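Local coordinates for protein lysin (Enterococcus phage IMEEF1, PDB 6IST) that binds calcium and, as a phage endolysin with a CHAP-type peptidase domain, probably cleaves the peptidoglycan of the Enterococcus cell wall, at residues C[168-172]-C[182-186]; C[60-66]-C[133-139]. One frame throughout, in Å; residues are numbered along the deposited sequence.

Contact 1 of 2, residues C[168-172]-C[182-186]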
loop_
_atom_site.group_PDB
_atom_site.type_symbol
_atom_site.label_atom_id
_atom_site.label_comp_id
_atom_site.label_asym_id
_atom_site.label_seq_id
_atom_site.Cartn_x
_atom_site.Cartn_y
_atom_site.Cartn_z
ATOM N N MET C 168 0.307 -3.433 4.356
ATOM C CA MET C 168 1.603 -3.952 3.955
ATOM C C MET C 168 1.788 -3.470 2.512
ATOM O O MET C 168 0.931 -3.770 1.688
ATOM C CB MET C 168 1.552 -5.475 3.957
ATOM C CG MET C 168 2.732 -6.226 4.467
ATOM S SD MET C 168 2.405 -8.012 4.332
ATOM C CE MET C 168 1.645 -8.219 5.916
ATOM N N PHE C 169 2.857 -2.732 2.208
ATOM C CA PHE C 169 3.154 -2.312 0.838
ATOM C C PHE C 169 4.611 -1.826 0.752
ATOM O O PHE C 169 5.268 -1.697 1.774
ATOM C CB PHE C 169 2.227 -1.235 0.376
ATOM C CG PHE C 169 2.206 -0.010 1.243
ATOM C CD1 PHE C 169 3.056 1.008 0.984
ATOM C CD2 PHE C 169 1.273 0.116 2.282
ATOM C CE1 PHE C 169 3.009 2.155 1.743
ATOM C CE2 PHE C 169 1.234 1.265 3.089
ATOM C CZ PHE C 169 2.113 2.288 2.784
ATOM N N ILE C 170 5.096 -1.596 -0.471
ATOM C CA ILE C 170 6.442 -1.042 -0.699
ATOM C C ILE C 170 6.276 0.283 -1.322
ATOM O O ILE C 170 5.375 0.476 -2.131
ATOM C CB ILE C 170 7.221 -1.958 -1.685
ATOM C CG1 ILE C 170 7.685 -3.238 -0.958
ATOM C CG2 ILE C 170 8.440 -1.248 -2.321
ATOM C CD1 ILE C 170 8.232 -4.331 -1.820
ATOM N N TYR C 171 7.198 1.186 -1.027
ATOM C CA TYR C 171 7.275 2.478 -1.661
ATOM C C TYR C 171 8.715 2.743 -1.918
ATOM O O TYR C 171 9.606 2.115 -1.290
ATOM C CB TYR C 171 6.587 3.620 -0.895
ATOM C CG TYR C 171 7.237 3.993 0.397
ATOM C CD1 TYR C 171 8.317 4.884 0.419
ATOM C CD2 TYR C 171 6.812 3.423 1.589
ATOM C CE1 TYR C 171 8.948 5.187 1.601
ATOM C CE2 TYR C 171 7.422 3.760 2.792
ATOM C CZ TYR C 171 8.484 4.635 2.792
ATOM O OH TYR C 171 9.114 4.905 4.034
ATOM N N TYR C 172 8.966 3.632 -2.871
ATOM C CA TYR C 172 10.337 3.998 -3.171
ATOM C C TYR C 172 10.537 5.384 -2.752
ATOM O O TYR C 172 9.668 6.213 -2.834
ATOM C CB TYR C 172 10.736 3.894 -4.620
ATOM C CG TYR C 172 10.486 2.605 -5.308
ATOM C CD1 TYR C 172 10.423 1.399 -4.642
ATOM C CD2 TYR C 172 10.391 2.576 -6.670
ATOM C CE1 TYR C 172 10.204 0.190 -5.334
ATOM C CE2 TYR C 172 10.193 1.379 -7.366
ATOM C CZ TYR C 172 10.124 0.197 -6.708
ATOM O OH TYR C 172 9.910 -0.983 -7.434
ATOM N N GLN C 182 14.256 1.380 -1.596
ATOM C CA GLN C 182 12.984 0.735 -1.492
ATOM C C GLN C 182 12.692 0.544 0.018
ATOM O O GLN C 182 13.624 0.102 0.770
ATOM C CB GLN C 182 13.016 -0.618 -2.196
ATOM C CG GLN C 182 13.393 -0.603 -3.676
ATOM C CD GLN C 182 12.932 -1.813 -4.440
ATOM O OE1 GLN C 182 11.880 -2.435 -4.116
ATOM N NE2 GLN C 182 13.703 -2.179 -5.473
ATOM N N TRP C 183 11.435 0.788 0.416
ATOM C CA TRP C 183 10.989 0.727 1.780
ATOM C C TRP C 183 9.753 -0.139 1.889
ATOM O O TRP C 183 8.965 -0.143 0.979
ATOM C CB TRP C 183 10.681 2.133 2.287
ATOM C CG TRP C 183 11.873 2.966 2.528
ATOM C CD1 TRP C 183 12.620 3.617 1.617
ATOM C CD2 TRP C 183 12.463 3.224 3.805
ATOM N NE1 TRP C 183 13.662 4.262 2.229
ATOM C CE2 TRP C 183 13.567 4.066 3.586
ATOM C CE3 TRP C 183 12.143 2.823 5.106
ATOM C CZ2 TRP C 183 14.359 4.533 4.622
ATOM C CZ3 TRP C 183 12.907 3.310 6.152
ATOM C CH2 TRP C 183 13.995 4.172 5.908
ATOM N N PHE C 184 9.613 -0.864 2.988
ATOM C CA PHE C 184 8.486 -1.794 3.230
ATOM C C PHE C 184 7.730 -1.367 4.436
ATOM O O PHE C 184 8.297 -1.207 5.485
ATOM C CB PHE C 184 9.060 -3.163 3.360
ATOM C CG PHE C 184 8.074 -4.287 3.569
ATOM C CD1 PHE C 184 6.934 -4.395 2.837
ATOM C CD2 PHE C 184 8.385 -5.281 4.482
ATOM C CE1 PHE C 184 6.075 -5.449 3.042
ATOM C CE2 PHE C 184 7.549 -6.364 4.685
ATOM C CZ PHE C 184 6.376 -6.430 3.958
ATOM N N VAL C 185 6.420 -1.222 4.285
ATOM C CA VAL C 185 5.542 -0.907 5.378
ATOM C C VAL C 185 4.863 -2.173 5.813
ATOM O O VAL C 185 4.298 -2.889 4.981
ATOM C CB VAL C 185 4.504 0.150 4.917
ATOM C CG1 VAL C 185 3.452 0.416 5.981
ATOM C CG2 VAL C 185 5.260 1.400 4.520
ATOM N N ILE C 186 4.985 -2.474 7.107
ATOM C CA ILE C 186 4.399 -3.657 7.696
ATOM C C ILE C 186 4.241 -3.430 9.195
ATOM O O ILE C 186 5.131 -2.886 9.825
ATOM C CB ILE C 186 5.291 -4.908 7.454
ATOM C CG1 ILE C 186 4.702 -6.149 8.124
ATOM C CG2 ILE C 186 6.720 -4.676 7.896
ATOM C CD1 ILE C 186 5.247 -7.471 7.668
HETATM O O HOH W 1 10.027 -3.196 -5.861
#
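Residues 168-172 and 182-186 are the two arms of a beta hairpin. Four backbone hydrogen bonds hold them in antiparallel register. Phe169 N to Val185 O is 3.1 Å and Val185 N to Phe169 O 2.8 Å. Tyr171 N to Trp183 O is 3.0 Å and Trp183 N to Tyr171 O 2.8 Å. On their shared face, Phe169 and Tyr171 both take chi1 p, which lays each ring over its cross-strand partner. Val185 CB sits 3.9 Å from the centroid of the Phe169 ring, and Trp183 CB 3.6 Å from that of Tyr171, both as CH-pi contacts. Trp183 takes chi1 m, which swings its indole past the Tyr171 ring, so the near-parallel rings barely overlap. Trp183 NE1 hydrogen-bonds to Glu181 OE1. On the other face, Phe184 takes chi1 t. Phe184 CZ lies 3.7 Å from Met168 CG. Phe184 CD1 lies 4.0 Å from Ile170 CG1. One water joins Tyr172 OH and Gln182 OE1, 2.7 Å from each. Helix 196-208 packs on the Ile170, Gln182 and Phe184 face. Phe169 stacks on an aromatic ring of a neighbouring subunit. In the mixed sheet, strand 215-219 flanks strand 169-174 and strand 189-192 flanks strand 180-186.

Contact 2 of 2, residues C[60-66]-C[133-139]; sequences GFQRIRT and WGVIRPP
This contact is the edge of the six-stranded antiparallel sheet in the CHAP (peptidase C51) region. Strand 62-65 runs antiparallel to strand 133-137, with axes 4.7 Å apart at 166°. Gln62 pairs with Arg137 and Ile64 with Val135 as hydrogen-bonded pairs. Arg63-Ile136 and Arg65-Gly134 are non-hydrogen-bonded pairs. Gln62 N to Arg137 O is 3.1 Å, Arg137 N to Gln62 O 2.7 Å. Ile64 N to Val135 O and Val135 N to Ile64 O are both 3.0 Å. Thr66 N extends the pairing to Trp133 O at 3.0 Å. Trp133 (phi/psi -91/-46) and Gly134 (168/-155) both face Ile79 in a classic beta bulge. A CB on Gly134 would clash with Ile64 O.

The Trp133 indole (chi1 t) reaches Arg65, whose guanidinium stacks flat on it. Arg65 CZ lies 4.4 Å from the centroid of the five-membered ring, a cation-pi contact. Arg65 NE and NH2 also make weak hydrogen bonds to Trp133 O, each at 2.9 Å. At the other end, Phe61 (chi1 m) turns a ring face to Pro138 and Pro139, with Pro139 CD 3.7 Å from the ring centroid. Phe61 CD2 meets Ile136 CG2 at 3.6 Å. Gly60 has phi/psi 92/-23, where a CB would jam against the preceding carbonyl O. One water bridges Gly60 O and Arg137 O, at 2.7 and 2.8 Å. Arg137 (chi1 t) salt-bridges Asp76, while Ile64 CD1 lies over its guanidinium, 3.5 Å from Arg137 NH1. An antiparallel sheet packed against helices, here with helix 29-41 touching Phe61 and both prolines, is typical of the papain-like CHAP fold.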
loop_
_atom_site.group_PDB
_atom_site.type_symbol
_atom_site.label_atom_id
_atom_site.label_comp_id
_atom_site.label_asym_id
_atom_site.label_seq_id
_atom_site.Cartn_x
_atom_site.Cartn_y
_atom_site.Cartn_z
ATOM N N GLY C 60 7.642 -8.639 -10.907
ATOM C CA GLY C 60 7.098 -9.206 -12.121
ATOM C C GLY C 60 7.551 -8.487 -13.409
ATOM O O GLY C 60 7.517 -9.090 -14.503
ATOM N N PHE C 61 7.965 -7.216 -13.311
ATOM C CA PHE C 61 8.410 -6.446 -14.476
ATOM C C PHE C 61 9.814 -6.833 -14.939
ATOM O O PHE C 61 10.683 -7.160 -14.151
ATOM C CB PHE C 61 8.384 -4.925 -14.171
ATOM C CG PHE C 61 7.015 -4.321 -14.213
ATOM C CD1 PHE C 61 6.073 -4.617 -13.226
ATOM C CD2 PHE C 61 6.661 -3.441 -15.223
ATOM C CE1 PHE C 61 4.807 -4.041 -13.233
ATOM C CE2 PHE C 61 5.401 -2.906 -15.273
ATOM C CZ PHE C 61 4.465 -3.197 -14.287
ATOM N N GLN C 62 10.026 -6.826 -16.238
ATOM C CA GLN C 62 11.310 -7.084 -16.839
ATOM C C GLN C 62 11.701 -5.898 -17.699
ATOM O O GLN C 62 10.864 -5.210 -18.258
ATOM C CB GLN C 62 11.269 -8.281 -17.763
ATOM C CG GLN C 62 10.984 -9.635 -17.104
ATOM C CD GLN C 62 10.603 -10.659 -18.146
ATOM O OE1 GLN C 62 11.045 -10.587 -19.303
ATOM N NE2 GLN C 62 9.762 -11.603 -17.761
ATOM N N ARG C 63 12.974 -5.687 -17.793
ATOM C CA ARG C 63 13.531 -4.642 -18.664
ATOM C C ARG C 63 14.583 -5.243 -19.545
ATOM O O ARG C 63 15.421 -6.004 -19.081
ATOM C CB ARG C 63 14.104 -3.558 -17.763
ATOM C CG ARG C 63 14.806 -2.447 -18.466
ATOM C CD ARG C 63 14.824 -1.183 -17.648
ATOM N NE ARG C 63 15.386 -1.471 -16.356
ATOM C CZ ARG C 63 15.188 -0.764 -15.244
ATOM N NH1 ARG C 63 14.378 0.257 -15.202
ATOM N NH2 ARG C 63 15.716 -1.213 -14.125
ATOM N N ILE C 64 14.535 -4.932 -20.841
ATOM C CA ILE C 64 15.372 -5.540 -21.841
ATOM C C ILE C 64 15.910 -4.472 -22.781
ATOM O O ILE C 64 15.138 -3.733 -23.402
ATOM C CB ILE C 64 14.547 -6.567 -22.717
ATOM C CG1 ILE C 64 13.758 -7.521 -21.836
ATOM C CG2 ILE C 64 15.465 -7.316 -23.675
ATOM C CD1 ILE C 64 12.634 -8.309 -22.505
ATOM N N ARG C 65 17.222 -4.403 -22.905
ATOM C CA ARG C 65 17.874 -3.618 -23.946
ATOM C C ARG C 65 17.581 -4.286 -25.280
ATOM O O ARG C 65 17.778 -5.478 -25.405
ATOM C CB ARG C 65 19.377 -3.645 -23.768
ATOM C CG ARG C 65 19.945 -2.472 -23.043
ATOM C CD ARG C 65 20.750 -1.572 -23.962
ATOM N NE ARG C 65 20.050 -1.292 -25.190
ATOM C CZ ARG C 65 20.526 -0.539 -26.179
ATOM N NH1 ARG C 65 21.733 0.031 -26.074
ATOM N NH2 ARG C 65 19.777 -0.338 -27.279
ATOM N N THR C 66 17.061 -3.568 -26.254
ATOM C CA THR C 66 16.684 -4.214 -27.479
ATOM C C THR C 66 17.620 -3.796 -28.593
ATOM O O THR C 66 17.779 -2.611 -28.840
ATOM C CB THR C 66 15.228 -3.938 -27.869
ATOM O OG1 THR C 66 14.999 -2.537 -27.933
ATOM C CG2 THR C 66 14.245 -4.583 -26.864
ATOM N N TRP C 133 16.259 2.432 -26.929
ATOM C CA TRP C 133 17.113 1.762 -25.953
ATOM C C TRP C 133 16.592 0.383 -25.686
ATOM O O TRP C 133 17.325 -0.598 -25.682
ATOM C CB TRP C 133 17.100 2.583 -24.655
ATOM C CG TRP C 133 17.946 1.988 -23.628
ATOM C CD1 TRP C 133 19.198 2.261 -23.413
ATOM C CD2 TRP C 133 17.554 1.020 -22.629
ATOM N NE1 TRP C 133 19.673 1.532 -22.347
ATOM C CE2 TRP C 133 18.681 0.716 -21.891
ATOM C CE3 TRP C 133 16.366 0.365 -22.335
ATOM C CZ2 TRP C 133 18.650 -0.187 -20.800
ATOM C CZ3 TRP C 133 16.335 -0.560 -21.321
ATOM C CH2 TRP C 133 17.481 -0.818 -20.554
ATOM N N GLY C 134 15.294 0.283 -25.480
ATOM C CA GLY C 134 14.694 -1.016 -25.076
ATOM C C GLY C 134 13.257 -0.936 -24.604
ATOM O O GLY C 134 12.512 0.008 -24.945
ATOM N N VAL C 135 12.839 -1.911 -23.780
ATOM C CA VAL C 135 11.515 -2.056 -23.363
ATOM C C VAL C 135 11.415 -2.353 -21.895
ATOM O O VAL C 135 12.399 -2.861 -21.328
ATOM C CB VAL C 135 10.771 -3.145 -24.120
ATOM C CG1 VAL C 135 10.650 -2.744 -25.578
ATOM C CG2 VAL C 135 11.306 -4.552 -23.897
ATOM N N ILE C 136 10.308 -1.940 -21.297
ATOM C CA ILE C 136 9.845 -2.518 -19.994
ATOM C C ILE C 136 8.696 -3.382 -20.353
ATOM O O ILE C 136 7.770 -2.939 -21.047
ATOM C CB ILE C 136 9.534 -1.436 -18.971
ATOM C CG1 ILE C 136 10.834 -0.852 -18.518
ATOM C CG2 ILE C 136 8.802 -2.020 -17.761
ATOM C CD1 ILE C 136 10.770 0.447 -17.727
ATOM N N ARG C 137 8.800 -4.647 -19.972
ATOM C CA ARG C 137 7.752 -5.633 -20.224
ATOM C C ARG C 137 6.964 -5.876 -18.937
ATOM O O ARG C 137 7.501 -6.452 -17.978
ATOM C CB ARG C 137 8.392 -6.894 -20.757
ATOM C CG ARG C 137 7.405 -7.998 -20.987
ATOM C CD ARG C 137 7.973 -8.944 -22.022
ATOM N NE ARG C 137 8.353 -8.195 -23.232
ATOM C CZ ARG C 137 9.252 -8.600 -24.144
ATOM N NH1 ARG C 137 9.856 -9.781 -24.014
ATOM N NH2 ARG C 137 9.533 -7.847 -25.193
ATOM N N PRO C 138 5.724 -5.375 -18.869
ATOM C CA PRO C 138 4.861 -5.622 -17.676
ATOM C C PRO C 138 4.475 -7.106 -17.678
ATOM O O PRO C 138 4.516 -7.772 -18.753
ATOM C CB PRO C 138 3.601 -4.798 -17.919
ATOM C CG PRO C 138 4.004 -3.790 -18.924
ATOM C CD PRO C 138 5.051 -4.470 -19.807
ATOM N N PRO C 139 4.106 -7.600 -16.533
ATOM C CA PRO C 139 3.656 -9.003 -16.389
ATOM C C PRO C 139 2.180 -9.163 -16.789
ATOM O O PRO C 139 1.288 -8.817 -16.051
ATOM C CB PRO C 139 3.859 -9.265 -14.924
ATOM C CG PRO C 139 3.709 -7.970 -14.248
ATOM C CD PRO C 139 4.050 -6.896 -15.241
HETATM O O HOH W 2 7.275 -9.121 -17.204
HETATM O O HOH W 3 9.700 -11.678 -22.049
#

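In the fold
Contact 2 belongs to the CHAP region, and contact 1 to the separate mixed sheet built mainly from the C-terminal part of the chain. The chain closes contact 2 before it opens contact 1, and strand 132-137 is followed directly by strand 169-174, with residues 144-167 between them not modelled. The centres are 23 Å apart. The nearest atoms are about 8 Å apart, so the two contacts do not touch. Neither lies at the calcium site of Asp20, Asp22, Trp24, Gly26 and Asp31. A probable Cys29-His90-Asp108 triad, as expected for a CHAP peptidase, links helix 29-41 to strands 90-94 and 103-108 of the sheet that contact 2 edges.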